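Acetyl-CoA acetyltransferase (Bacillus anthracis, PDB 3SS6) probably catalyses the reversible condensation of two acetyl-CoA molecules to acetoacetyl-CoA and free CoA. Local coordinates at residues A66-T71 with G84-R89; E53-H58 with M99-Q104; E219-D224 with V346-P351; I17-G22 with G250-S255. One frame throughout, in Å; residues are numbered along the deposited sequence.

Interaction 1. Residues A66-T71 with G84-R89; sequences ANTART and GYTIQR. With K (potassium ion), chain F.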
loop_
_atom_site.group_PDB
_atom_site.type_symbol
_atom_site.label_atom_id
_atom_site.label_comp_id
_atom_site.label_asym_id
_atom_site.label_seq_id
_atom_site.Cartn_x
_atom_site.Cartn_y
_atom_site.Cartn_z
ATOM N N ALA A 66 -7.849 15.786 11.616
ATOM C CA ALA A 66 -6.841 16.522 12.382
ATOM C C ALA A 66 -7.429 17.279 13.555
ATOM O O ALA A 66 -8.328 18.029 13.391
ATOM C CB ALA A 66 -6.095 17.445 11.499
ATOM N N ASN A 67 -6.836 17.077 14.710
ATOM C CA ASN A 67 -7.310 17.676 15.938
ATOM C C ASN A 67 -8.686 17.072 16.191
ATOM O O ASN A 67 -9.676 17.641 15.937
ATOM C CB ASN A 67 -7.396 19.181 15.912
ATOM C CG ASN A 67 -7.700 19.745 17.281
ATOM O OD1 ASN A 67 -8.035 19.023 18.139
ATOM N ND2 ASN A 67 -7.559 21.035 17.437
ATOM N N THR A 68 -8.692 15.860 16.702
ATOM C CA THR A 68 -9.928 15.175 16.906
ATOM C C THR A 68 -10.956 15.943 17.701
ATOM O O THR A 68 -12.098 15.910 17.398
ATOM C CB THR A 68 -9.692 13.859 17.698
ATOM O OG1 THR A 68 -8.546 13.203 17.221
ATOM C CG2 THR A 68 -10.907 12.929 17.658
ATOM N N ALA A 69 -10.484 16.637 18.718
ATOM C CA ALA A 69 -11.373 17.397 19.601
ATOM C C ALA A 69 -12.107 18.536 18.880
ATOM O O ALA A 69 -13.330 18.665 18.979
ATOM C CB ALA A 69 -10.576 17.945 20.781
ATOM N N ARG A 70 -11.361 19.363 18.153
ATOM C CA ARG A 70 -11.972 20.477 17.439
ATOM C C ARG A 70 -12.879 19.944 16.348
ATOM O O ARG A 70 -13.981 20.464 16.132
ATOM C CB ARG A 70 -10.897 21.389 16.836
ATOM C CG ARG A 70 -11.430 22.401 15.821
ATOM C CD ARG A 70 -12.428 23.394 16.425
ATOM N NE ARG A 70 -12.634 24.500 15.484
ATOM C CZ ARG A 70 -13.371 25.580 15.729
ATOM N NH1 ARG A 70 -13.977 25.724 16.902
ATOM N NH2 ARG A 70 -13.488 26.529 14.800
ATOM N N THR A 71 -12.415 18.906 15.654
ATOM C CA THR A 71 -13.200 18.348 14.569
ATOM C C THR A 71 -14.514 17.772 15.110
ATOM O O THR A 71 -15.566 17.984 14.527
ATOM C CB THR A 71 -12.407 17.302 13.775
ATOM O OG1 THR A 71 -11.217 17.907 13.244
ATOM C CG2 THR A 71 -13.238 16.766 12.617
ATOM N N GLY A 84 -10.985 23.379 20.612
ATOM C CA GLY A 84 -10.648 22.094 21.189
ATOM C C GLY A 84 -9.207 21.746 20.904
ATOM O O GLY A 84 -8.579 22.331 20.016
ATOM N N TYR A 85 -8.682 20.800 21.673
ATOM C CA TYR A 85 -7.366 20.233 21.396
ATOM C C TYR A 85 -7.299 18.813 21.887
ATOM O O TYR A 85 -8.137 18.383 22.683
ATOM C CB TYR A 85 -6.206 21.076 21.945
ATOM C CG TYR A 85 -6.048 21.231 23.449
ATOM C CD1 TYR A 85 -5.047 20.556 24.133
ATOM C CD2 TYR A 85 -6.844 22.117 24.160
ATOM C CE1 TYR A 85 -4.852 20.745 25.505
ATOM C CE2 TYR A 85 -6.667 22.308 25.532
ATOM C CZ TYR A 85 -5.665 21.618 26.193
ATOM O OH TYR A 85 -5.474 21.813 27.540
ATOM N N THR A 86 -6.316 18.084 21.367
ATOM C CA THR A 86 -6.295 16.643 21.511
ATOM C C THR A 86 -5.005 16.225 22.198
ATOM O O THR A 86 -3.928 16.793 21.934
ATOM C CB THR A 86 -6.474 15.980 20.120
ATOM O OG1 THR A 86 -7.649 16.518 19.492
ATOM C CG2 THR A 86 -6.645 14.486 20.246
ATOM N N ILE A 87 -5.113 15.247 23.094
ATOM C CA ILE A 87 -3.998 14.867 23.955
ATOM C C ILE A 87 -3.571 13.412 23.755
ATOM O O ILE A 87 -4.412 12.515 23.635
ATOM C CB ILE A 87 -4.362 15.113 25.441
ATOM C CG1 ILE A 87 -4.378 16.626 25.712
ATOM C CG2 ILE A 87 -3.375 14.391 26.375
ATOM C CD1 ILE A 87 -4.761 16.986 27.136
ATOM N N GLN A 88 -2.257 13.202 23.742
ATOM C CA GLN A 88 -1.710 11.862 23.643
ATOM C C GLN A 88 -0.791 11.611 24.836
ATOM O O GLN A 88 0.276 12.197 24.933
ATOM C CB GLN A 88 -0.908 11.674 22.349
ATOM C CG GLN A 88 -1.112 10.330 21.609
ATOM C CD GLN A 88 -0.474 9.141 22.292
ATOM O OE1 GLN A 88 0.059 9.253 23.390
ATOM N NE2 GLN A 88 -0.521 7.981 21.647
ATOM N N ARG A 89 -1.227 10.751 25.751
ATOM C CA ARG A 89 -0.428 10.319 26.898
ATOM C C ARG A 89 -0.702 8.827 27.001
ATOM O O ARG A 89 -0.959 8.291 28.056
ATOM C CB ARG A 89 -0.683 11.060 28.229
ATOM C CG ARG A 89 0.570 10.997 29.125
ATOM C CD ARG A 89 0.282 11.150 30.618
ATOM N NE ARG A 89 0.140 12.509 31.150
ATOM C CZ ARG A 89 1.145 13.317 31.484
ATOM N NH1 ARG A 89 2.402 12.958 31.278
ATOM N NH2 ARG A 89 0.892 14.510 32.003
HETATM K K K F . -2.886 20.648 28.791
#
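The first turn of helix 68-75 packs over the face of strand 83-88 from which T86 projects, closest where the CA atoms of R70 and G84 lie 4.3 Å apart. Both belong to the beta-alpha-beta unit 53-57, 68-75, 83-88 of the thiolase fold. G84 suits the crossing point because a beta carbon there would run into R70 N, and A69, with only a methyl, lets CB approach Y85 O to 3.1 Å.

N67 is the N-cap. Its CG stands anti to the backbone N (chi1 -172°), which swings the amide across to the strand. T86 OG1 donates to N67 OD1 at 2.9 Å, in the carbonyl plane, while R70 N makes a weak capping bond to the same OD1 at 3.3 Å. On the other corner of the amide, N67 ND2 reaches G84 O at 3.1 Å, with the acceptor near the amide plane but the donor above the carbonyl plane of G84. The amide is gripped at both ends and its rotation fixed.

The T86 hydroxyl also accepts from A69 N at 2.9 Å, nearly straight at 171°, so one buried oxygen joins the cap residue to a backbone N-H of the first turn. T86 CG2 meets T68, whose own hydroxyl turns to H58. Beyond the contact, T86 and Q88 pair with an antiparallel strand of the second subunit, carrying the sheet across the interface. Y85 points away from the helix, and its OH, with the ion in plane at the ring edge, binds potassium at 3.1 Å.

Interaction 2. Residues E53-H58 with M99-Q104; sequences EVILGH and MSAAMQ. With K (potassium ion), chain F.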
loop_
_atom_site.group_PDB
_atom_site.type_symbol
_atom_site.label_atom_id
_atom_site.label_comp_id
_atom_site.label_asym_id
_atom_site.label_seq_id
_atom_site.Cartn_x
_atom_site.Cartn_y
_atom_site.Cartn_z
ATOM N N GLU A 53 -14.133 24.911 25.773
ATOM C CA GLU A 53 -13.123 24.055 25.167
ATOM C C GLU A 53 -13.607 22.612 25.209
ATOM O O GLU A 53 -14.287 22.216 26.151
ATOM C CB GLU A 53 -11.835 24.147 25.988
ATOM C CG GLU A 53 -10.608 23.508 25.372
ATOM C CD GLU A 53 -9.789 24.511 24.591
ATOM O OE1 GLU A 53 -8.943 25.205 25.196
ATOM O OE2 GLU A 53 -10.003 24.601 23.371
ATOM N N VAL A 54 -13.259 21.845 24.181
ATOM C CA VAL A 54 -13.413 20.389 24.194
ATOM C C VAL A 54 -12.004 19.816 24.197
ATOM O O VAL A 54 -11.193 20.186 23.360
ATOM C CB VAL A 54 -14.153 19.883 22.942
ATOM C CG1 VAL A 54 -14.124 18.356 22.863
ATOM C CG2 VAL A 54 -15.607 20.411 22.947
ATOM N N ILE A 55 -11.696 18.944 25.151
ATOM C CA ILE A 55 -10.364 18.335 25.202
ATOM C C ILE A 55 -10.524 16.826 25.175
ATOM O O ILE A 55 -11.208 16.261 26.029
ATOM C CB ILE A 55 -9.615 18.733 26.493
ATOM C CG1 ILE A 55 -9.661 20.246 26.675
ATOM C CG2 ILE A 55 -8.151 18.236 26.438
ATOM C CD1 ILE A 55 -8.932 20.719 27.933
ATOM N N LEU A 56 -9.936 16.172 24.177
ATOM C CA LEU A 56 -10.053 14.719 24.054
ATOM C C LEU A 56 -8.704 14.020 24.079
ATOM O O LEU A 56 -7.757 14.442 23.394
ATOM C CB LEU A 56 -10.753 14.330 22.742
ATOM C CG LEU A 56 -12.226 14.713 22.584
ATOM C CD1 LEU A 56 -12.736 14.178 21.254
ATOM C CD2 LEU A 56 -13.022 14.130 23.740
ATOM N N GLY A 57 -8.650 12.886 24.765
ATOM C CA GLY A 57 -7.467 12.051 24.770
ATOM C C GLY A 57 -7.673 11.097 23.598
ATOM O O GLY A 57 -8.763 10.565 23.427
ATOM N N HIS A 58 -6.657 10.922 22.760
ATOM C CA HIS A 58 -6.770 10.038 21.601
ATOM C C HIS A 58 -5.413 9.430 21.234
ATOM O O HIS A 58 -4.504 10.157 20.865
ATOM C CB HIS A 58 -7.343 10.849 20.442
ATOM C CG HIS A 58 -7.765 10.031 19.265
ATOM N ND1 HIS A 58 -8.032 10.589 18.035
ATOM C CD2 HIS A 58 -7.972 8.701 19.127
ATOM C CE1 HIS A 58 -8.383 9.638 17.189
ATOM N NE2 HIS A 58 -8.353 8.482 17.827
ATOM N N MET A 99 -7.814 15.996 33.385
ATOM C CA MET A 99 -6.898 16.777 34.217
ATOM C C MET A 99 -6.585 18.143 33.604
ATOM O O MET A 99 -6.544 19.155 34.311
ATOM C CB MET A 99 -5.605 15.992 34.479
ATOM C CG MET A 99 -5.871 14.744 35.314
ATOM S SD MET A 99 -4.652 13.444 35.036
ATOM C CE MET A 99 -3.127 14.320 35.398
ATOM N N SER A 100 -6.386 18.158 32.292
ATOM C CA SER A 100 -6.102 19.391 31.581
ATOM C C SER A 100 -7.316 20.324 31.617
ATOM O O SER A 100 -7.164 21.546 31.753
ATOM C CB SER A 100 -5.670 19.088 30.148
ATOM O OG SER A 100 -4.376 18.495 30.138
ATOM N N ALA A 101 -8.511 19.748 31.525
ATOM C CA ALA A 101 -9.735 20.535 31.677
ATOM C C ALA A 101 -9.786 21.138 33.078
ATOM O O ALA A 101 -10.110 22.330 33.261
ATOM C CB ALA A 101 -10.973 19.659 31.436
ATOM N N ALA A 102 -9.463 20.321 34.078
ATOM C CA ALA A 102 -9.472 20.818 35.450
ATOM C C ALA A 102 -8.481 21.971 35.618
ATOM O O ALA A 102 -8.785 22.975 36.280
ATOM C CB ALA A 102 -9.168 19.690 36.430
ATOM N N MET A 103 -7.305 21.848 35.007
ATOM C CA MET A 103 -6.318 22.920 35.095
ATOM C C MET A 103 -6.865 24.220 34.528
ATOM O O MET A 103 -6.722 25.272 35.144
ATOM C CB MET A 103 -5.012 22.554 34.378
ATOM C CG MET A 103 -4.279 21.384 35.017
ATOM S SD MET A 103 -2.543 21.245 34.494
ATOM C CE MET A 103 -2.718 20.826 32.758
ATOM N N GLN A 104 -7.476 24.154 33.347
ATOM C CA GLN A 104 -8.042 25.356 32.743
ATOM C C GLN A 104 -9.096 25.976 33.654
ATOM O O GLN A 104 -9.162 27.192 33.804
ATOM C CB GLN A 104 -8.666 25.053 31.380
ATOM C CG GLN A 104 -7.644 24.710 30.309
ATOM C CD GLN A 104 -8.231 24.739 28.907
ATOM O OE1 GLN A 104 -9.446 24.851 28.728
ATOM N NE2 GLN A 104 -7.369 24.633 27.911
HETATM K K K F . -2.886 20.648 28.791
#
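I55 pushes its CD1 against the backbone of helix 93-107, lying 3.7 Å from A101 N and 4.2 Å from A101 CB. This joins the sheet of the N-terminal half to the helical layer at the middle of the thiolase fold; M99, A102 and M103 of the same helix meet strand 275-284 of the other half. Strand 53-57 and the helix run nearly antiparallel, at 152°, with short axes 9.0 Å apart at closest. I55 spans that gap because its chain is extended, CD1 anti to CA (chi2 -180°). A101 offers only a methyl, so the helix can sit close.

Beside this apolar touch, E53 and Q104 cross at about a right angle, their carboxylate and amide planes 51° apart. The E53 chain bends at chi2, and Q104 stretches beyond CG to meet it. Q104 NE2 donates to E53 OE1, which receives the proton on its anti lone pair at 3.2 Å and lies close to the amide plane. Other partners satisfy the remaining polar ends: E53 OE2 accepts from T83 and forms a salt bridge with R89 of the second subunit, and Q104 OE1 accepts from S110. These bonds would offset burial of the carboxylate.

One turn back, S100 OG is hydrogen-bonded to Q96. Y85, with Y85 and S100 of the second subunit, completes the potassium site, in which S100 OG lies 2.9 Å from the ion.

Interaction 3. Residues E219-D224 with V346-P351; sequences EHPRAD and VGLGHP. With SO4 (sulfate ion), chain C.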
loop_
_atom_site.group_PDB
_atom_site.type_symbol
_atom_site.label_atom_id
_atom_site.label_comp_id
_atom_site.label_asym_id
_atom_site.label_seq_id
_atom_site.Cartn_x
_atom_site.Cartn_y
_atom_site.Cartn_z
ATOM N N GLU A 219 -20.175 -4.966 24.425
ATOM C CA GLU A 219 -20.213 -6.270 23.777
ATOM C C GLU A 219 -19.011 -7.166 24.072
ATOM O O GLU A 219 -18.983 -8.321 23.632
ATOM C CB GLU A 219 -20.516 -6.164 22.270
ATOM C CG GLU A 219 -19.498 -5.386 21.507
ATOM C CD GLU A 219 -19.729 -5.347 19.989
ATOM O OE1 GLU A 219 -20.680 -5.949 19.437
ATOM O OE2 GLU A 219 -18.914 -4.700 19.332
ATOM N N HIS A 220 -18.056 -6.668 24.859
ATOM C CA HIS A 220 -16.882 -7.481 25.194
ATOM C C HIS A 220 -17.147 -8.567 26.249
ATOM O O HIS A 220 -16.566 -9.642 26.174
ATOM C CB HIS A 220 -15.681 -6.616 25.626
ATOM C CG HIS A 220 -14.363 -7.307 25.461
ATOM N ND1 HIS A 220 -13.705 -7.366 24.250
ATOM C CD2 HIS A 220 -13.590 -7.984 26.342
ATOM C CE1 HIS A 220 -12.577 -8.038 24.394
ATOM N NE2 HIS A 220 -12.483 -8.426 25.653
ATOM N N PRO A 221 -17.996 -8.287 27.251
ATOM C CA PRO A 221 -18.190 -9.327 28.268
ATOM C C PRO A 221 -18.768 -10.603 27.665
ATOM O O PRO A 221 -19.652 -10.527 26.803
ATOM C CB PRO A 221 -19.179 -8.681 29.238
ATOM C CG PRO A 221 -18.817 -7.198 29.154
ATOM C CD PRO A 221 -18.587 -6.999 27.659
ATOM N N ARG A 222 -18.268 -11.753 28.113
ATOM C CA ARG A 222 -18.639 -13.041 27.533
ATOM C C ARG A 222 -19.169 -14.009 28.577
ATOM O O ARG A 222 -18.461 -14.361 29.513
ATOM C CB ARG A 222 -17.432 -13.710 26.879
ATOM C CG ARG A 222 -16.790 -12.951 25.734
ATOM C CD ARG A 222 -15.478 -13.647 25.329
ATOM N NE ARG A 222 -15.699 -15.023 24.872
ATOM C CZ ARG A 222 -14.725 -15.875 24.551
ATOM N NH1 ARG A 222 -13.454 -15.501 24.643
ATOM N NH2 ARG A 222 -15.020 -17.105 24.143
ATOM N N ALA A 223 -20.393 -14.473 28.387
ATOM C CA ALA A 223 -20.958 -15.471 29.292
ATOM C C ALA A 223 -20.222 -16.811 29.182
ATOM O O ALA A 223 -20.245 -17.621 30.114
ATOM C CB ALA A 223 -22.443 -15.646 29.020
ATOM N N ASP A 224 -19.560 -17.042 28.051
ATOM C CA ASP A 224 -18.873 -18.312 27.833
ATOM C C ASP A 224 -17.442 -18.342 28.388
ATOM O O ASP A 224 -16.746 -19.356 28.278
ATOM C CB ASP A 224 -18.911 -18.716 26.351
ATOM C CG ASP A 224 -18.041 -17.836 25.473
ATOM O OD1 ASP A 224 -17.667 -16.730 25.908
ATOM O OD2 ASP A 224 -17.738 -18.254 24.336
ATOM N N VAL A 346 -10.390 -6.358 31.284
ATOM C CA VAL A 346 -10.413 -7.708 30.742
ATOM C C VAL A 346 -11.822 -8.080 30.285
ATOM O O VAL A 346 -12.015 -8.608 29.182
ATOM C CB VAL A 346 -9.851 -8.746 31.719
ATOM C CG1 VAL A 346 -10.098 -10.156 31.178
ATOM C CG2 VAL A 346 -8.355 -8.496 31.929
ATOM N N GLY A 347 -12.812 -7.789 31.118
ATOM C CA GLY A 347 -14.186 -8.084 30.739
ATOM C C GLY A 347 -14.859 -7.064 29.827
ATOM O O GLY A 347 -15.622 -7.432 28.918
ATOM N N LEU A 348 -14.577 -5.791 30.056
ATOM C CA LEU A 348 -15.284 -4.712 29.360
ATOM C C LEU A 348 -14.571 -4.202 28.120
ATOM O O LEU A 348 -15.204 -3.589 27.263
ATOM C CB LEU A 348 -15.517 -3.533 30.303
ATOM C CG LEU A 348 -16.589 -3.756 31.363
ATOM C CD1 LEU A 348 -16.387 -2.759 32.493
ATOM C CD2 LEU A 348 -17.985 -3.620 30.723
ATOM N N GLY A 349 -13.271 -4.438 28.015
ATOM C CA GLY A 349 -12.519 -3.940 26.879
ATOM C C GLY A 349 -11.675 -2.724 27.211
ATOM O O GLY A 349 -11.847 -2.106 28.249
ATOM N N HIS A 350 -10.731 -2.418 26.330
ATOM C CA HIS A 350 -9.793 -1.326 26.531
ATOM C C HIS A 350 -9.579 -0.418 25.308
ATOM O O HIS A 350 -8.558 -0.511 24.658
ATOM C CB HIS A 350 -8.461 -1.925 27.003
ATOM C CG HIS A 350 -7.426 -0.918 27.398
ATOM N ND1 HIS A 350 -7.731 0.377 27.746
ATOM C CD2 HIS A 350 -6.085 -1.038 27.536
ATOM C CE1 HIS A 350 -6.620 1.019 28.058
ATOM N NE2 HIS A 350 -5.607 0.182 27.940
ATOM N N PRO A 351 -10.517 0.475 25.015
ATOM C CA PRO A 351 -10.307 1.401 23.896
ATOM C C PRO A 351 -9.386 2.432 24.511
ATOM O O PRO A 351 -9.807 3.295 25.264
ATOM C CB PRO A 351 -11.693 1.992 23.667
ATOM C CG PRO A 351 -12.408 1.819 24.952
ATOM C CD PRO A 351 -11.850 0.612 25.616
HETATM S S SO4 C . -21.287 -14.568 24.973
HETATM O O1 SO4 C . -21.626 -13.590 26.011
HETATM O O2 SO4 C . -22.516 -14.992 24.302
HETATM O O3 SO4 C . -20.385 -13.957 23.996
HETATM O O4 SO4 C . -20.635 -15.737 25.568
HETATM O O HOH W 1 -17.631 -4.046 25.984
HETATM O O HOH W 2 -10.421 -9.677 27.222
#
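H220 leaves its loop with CB at the end of helix 345-348, 3.4 Å from G347 O and nearly as close to L348 O. CG stands anti to the backbone N (chi1 -158°), which carries the imidazole along the row of helix-terminal carbonyls. CD2 touches two of them, V346 O and G347 O, each at 3.3 Å; G347 O lies in the ring plane, at the edge. At the tip, NE2 hydrogen-bonds a water at 2.9 Å, and that water donates to V346 O at 2.7 Å. G349 CA sits over one ring face, offset toward the rim. A flat, polar-edged ring fits here because it can lie beside carbonyl oxygens and still be covered by a glycine.

A second water bridges H220 N and L348 O. P221 follows, its N 3.0 Å from G347 O but with no hydrogen to share, so the approach is one of close packing; P221 CG meets L348 CD2 at 4.0 Å. Farther out, R222 clasps D224 side-on through NE and NH2, and a sulfate, probably from the crystallisation liquor, rests on the N-H groups of A223 and D224.

G349 ends the helix with a positive phi and turns the chain into H350 and P351. The loop packs on the helix end leading into this Gly-His-Pro segment, whose histidine lines the active site in related thiolases, and joins the N- and C-terminal regions of the chain.

Interaction 4. Residues I17-G22 with G250-S255; sequences IGTFGG and GLNDGS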
loop_
_atom_site.group_PDB
_atom_site.type_symbol
_atom_site.label_atom_id
_atom_site.label_comp_id
_atom_site.label_asym_id
_atom_site.label_seq_id
_atom_site.Cartn_x
_atom_site.Cartn_y
_atom_site.Cartn_z
ATOM N N ILE A 17 -18.934 -0.060 24.881
ATOM C CA ILE A 17 -17.612 -0.404 24.351
ATOM C C ILE A 17 -17.752 -1.540 23.344
ATOM O O ILE A 17 -18.242 -2.625 23.677
ATOM C CB ILE A 17 -16.638 -0.783 25.482
ATOM C CG1 ILE A 17 -16.452 0.409 26.432
ATOM C CG2 ILE A 17 -15.292 -1.223 24.899
ATOM C CD1 ILE A 17 -15.791 0.053 27.753
ATOM N N GLY A 18 -17.329 -1.271 22.112
ATOM C CA GLY A 18 -17.358 -2.258 21.043
ATOM C C GLY A 18 -16.139 -3.171 21.038
ATOM O O GLY A 18 -15.063 -2.803 21.523
ATOM N N THR A 19 -16.318 -4.380 20.511
ATOM C CA THR A 19 -15.197 -5.301 20.332
ATOM C C THR A 19 -14.535 -5.045 18.985
ATOM O O THR A 19 -15.127 -4.447 18.095
ATOM C CB THR A 19 -15.636 -6.778 20.399
ATOM O OG1 THR A 19 -16.666 -7.020 19.432
ATOM C CG2 THR A 19 -16.148 -7.119 21.779
ATOM N N PHE A 20 -13.294 -5.492 18.845
ATOM C CA PHE A 20 -12.556 -5.273 17.607
ATOM C C PHE A 20 -13.260 -5.910 16.425
ATOM O O PHE A 20 -13.548 -7.112 16.428
ATOM C CB PHE A 20 -11.131 -5.810 17.737
ATOM C CG PHE A 20 -10.204 -5.313 16.659
ATOM C CD1 PHE A 20 -9.883 -6.114 15.581
ATOM C CD2 PHE A 20 -9.684 -4.026 16.718
ATOM C CE1 PHE A 20 -9.033 -5.643 14.584
ATOM C CE2 PHE A 20 -8.838 -3.555 15.730
ATOM C CZ PHE A 20 -8.521 -4.366 14.662
ATOM N N GLY A 21 -13.550 -5.100 15.415
ATOM C CA GLY A 21 -14.283 -5.581 14.258
ATOM C C GLY A 21 -15.756 -5.795 14.551
ATOM O O GLY A 21 -16.469 -6.413 13.753
ATOM N N GLY A 22 -16.212 -5.270 15.688
ATOM C CA GLY A 22 -17.592 -5.445 16.135
ATOM C C GLY A 22 -18.539 -4.340 15.683
ATOM O O GLY A 22 -18.481 -3.881 14.541
ATOM N N GLY A 250 -8.951 -6.424 25.813
ATOM C CA GLY A 250 -9.103 -6.536 24.376
ATOM C C GLY A 250 -8.635 -5.309 23.621
ATOM O O GLY A 250 -8.122 -4.337 24.206
ATOM N N LEU A 251 -8.813 -5.375 22.307
ATOM C CA LEU A 251 -8.726 -4.225 21.425
ATOM C C LEU A 251 -10.180 -3.794 21.241
ATOM O O LEU A 251 -11.043 -4.627 20.942
ATOM C CB LEU A 251 -8.121 -4.632 20.084
ATOM C CG LEU A 251 -6.750 -5.327 20.126
ATOM C CD1 LEU A 251 -6.280 -5.723 18.723
ATOM C CD2 LEU A 251 -5.722 -4.445 20.806
ATOM N N ASN A 252 -10.464 -2.516 21.450
ATOM C CA ASN A 252 -11.859 -2.087 21.569
ATOM C C ASN A 252 -12.105 -0.671 21.082
ATOM O O ASN A 252 -11.167 0.102 20.877
ATOM C CB ASN A 252 -12.316 -2.194 23.027
ATOM C CG ASN A 252 -12.342 -3.623 23.528
ATOM O OD1 ASN A 252 -13.348 -4.338 23.379
ATOM N ND2 ASN A 252 -11.245 -4.051 24.128
ATOM N N ASP A 253 -13.387 -0.336 20.904
ATOM C CA ASP A 253 -13.792 0.986 20.416
ATOM C C ASP A 253 -14.706 1.643 21.441
ATOM O O ASP A 253 -15.601 0.996 21.979
ATOM C CB ASP A 253 -14.561 0.851 19.093
ATOM C CG ASP A 253 -13.812 0.032 18.055
ATOM O OD1 ASP A 253 -12.575 0.154 17.972
ATOM O OD2 ASP A 253 -14.453 -0.738 17.309
ATOM N N GLY A 254 -14.514 2.926 21.704
ATOM C CA GLY A 254 -15.419 3.594 22.634
ATOM C C GLY A 254 -15.105 5.058 22.817
ATOM O O GLY A 254 -14.010 5.489 22.516
ATOM N N SER A 255 -16.072 5.823 23.310
ATOM C CA SER A 255 -15.801 7.202 23.714
ATOM C C SER A 255 -16.414 7.461 25.080
ATOM O O SER A 255 -17.307 6.723 25.528
ATOM C CB SER A 255 -16.368 8.190 22.686
ATOM O OG SER A 255 -17.781 8.039 22.569
HETATM O O HOH W 3 -16.674 -2.198 17.774
HETATM O O HOH W 4 -12.243 -7.055 21.094
#
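Two backbone bonds fasten the ends of strands 7-19 and 252-262: G18 N donates to D253 O at 2.9 Å, and D253 N to G18 O at 3.0 Å. They form one antiparallel hydrogen-bonded pair, followed by T19 with N252 as a non-hydrogen-bonded pair, in the central part of the thiolase sheet. The first bond enters the carbonyl plane of D253, while the second comes from above that of G18. I17 CA adds a CA-H...O contact to D253 O.

Past T19 the strands part and waters take over. One donates to T19 O and to D253 OD2, 2.7 Å from each; a second accepts from F20 N and donates to L251 O. D253 OD2 has another partner in S122. The chain then folds back in a type II turn from T19 to G22, where G21 readily adopts the positive phi.

Packing surrounds this frame. I17 CG2 lies 3.6 Å from N252 CB. On the far end F20 and L251 run side by side, F20 CD2 3.8 Å from L251 CB, and L251 CD1 lies over one ring face 4.3 Å above its plane, near the rim. L137 of the third subunit packs on both, and R132 of the second subunit on F20.

Between the two strands, direct bonds give way to water bridges, while E219 and S122 bond T19 N and G21 N, so hydration supplements direct bonding.

How the interactions relate
Interactions 1 and 2 share the sheet edge at the dimer interface: strands 83-88 and 53-57 are neighbours, I87 N bonds to L56 O, and both contacts reach potassium. Both are wholly buried, and their polar groups are met by direct side-chain bonds. Interactions 3 and 4, with centres about 9 Å apart, form a second cluster; E219 joins them by its OE2 to T19 N and its N to I17 O. Interaction 4 is partly buried; interaction 3 is buried where the segments touch, though its loop reaches solvent at R222 to D224. In both, waters bridge carbonyl oxygens to N-H groups, an imidazole or a carboxylate. Interaction 4 shares the sheet of 1 and 2; interaction 3 touches no other subunit.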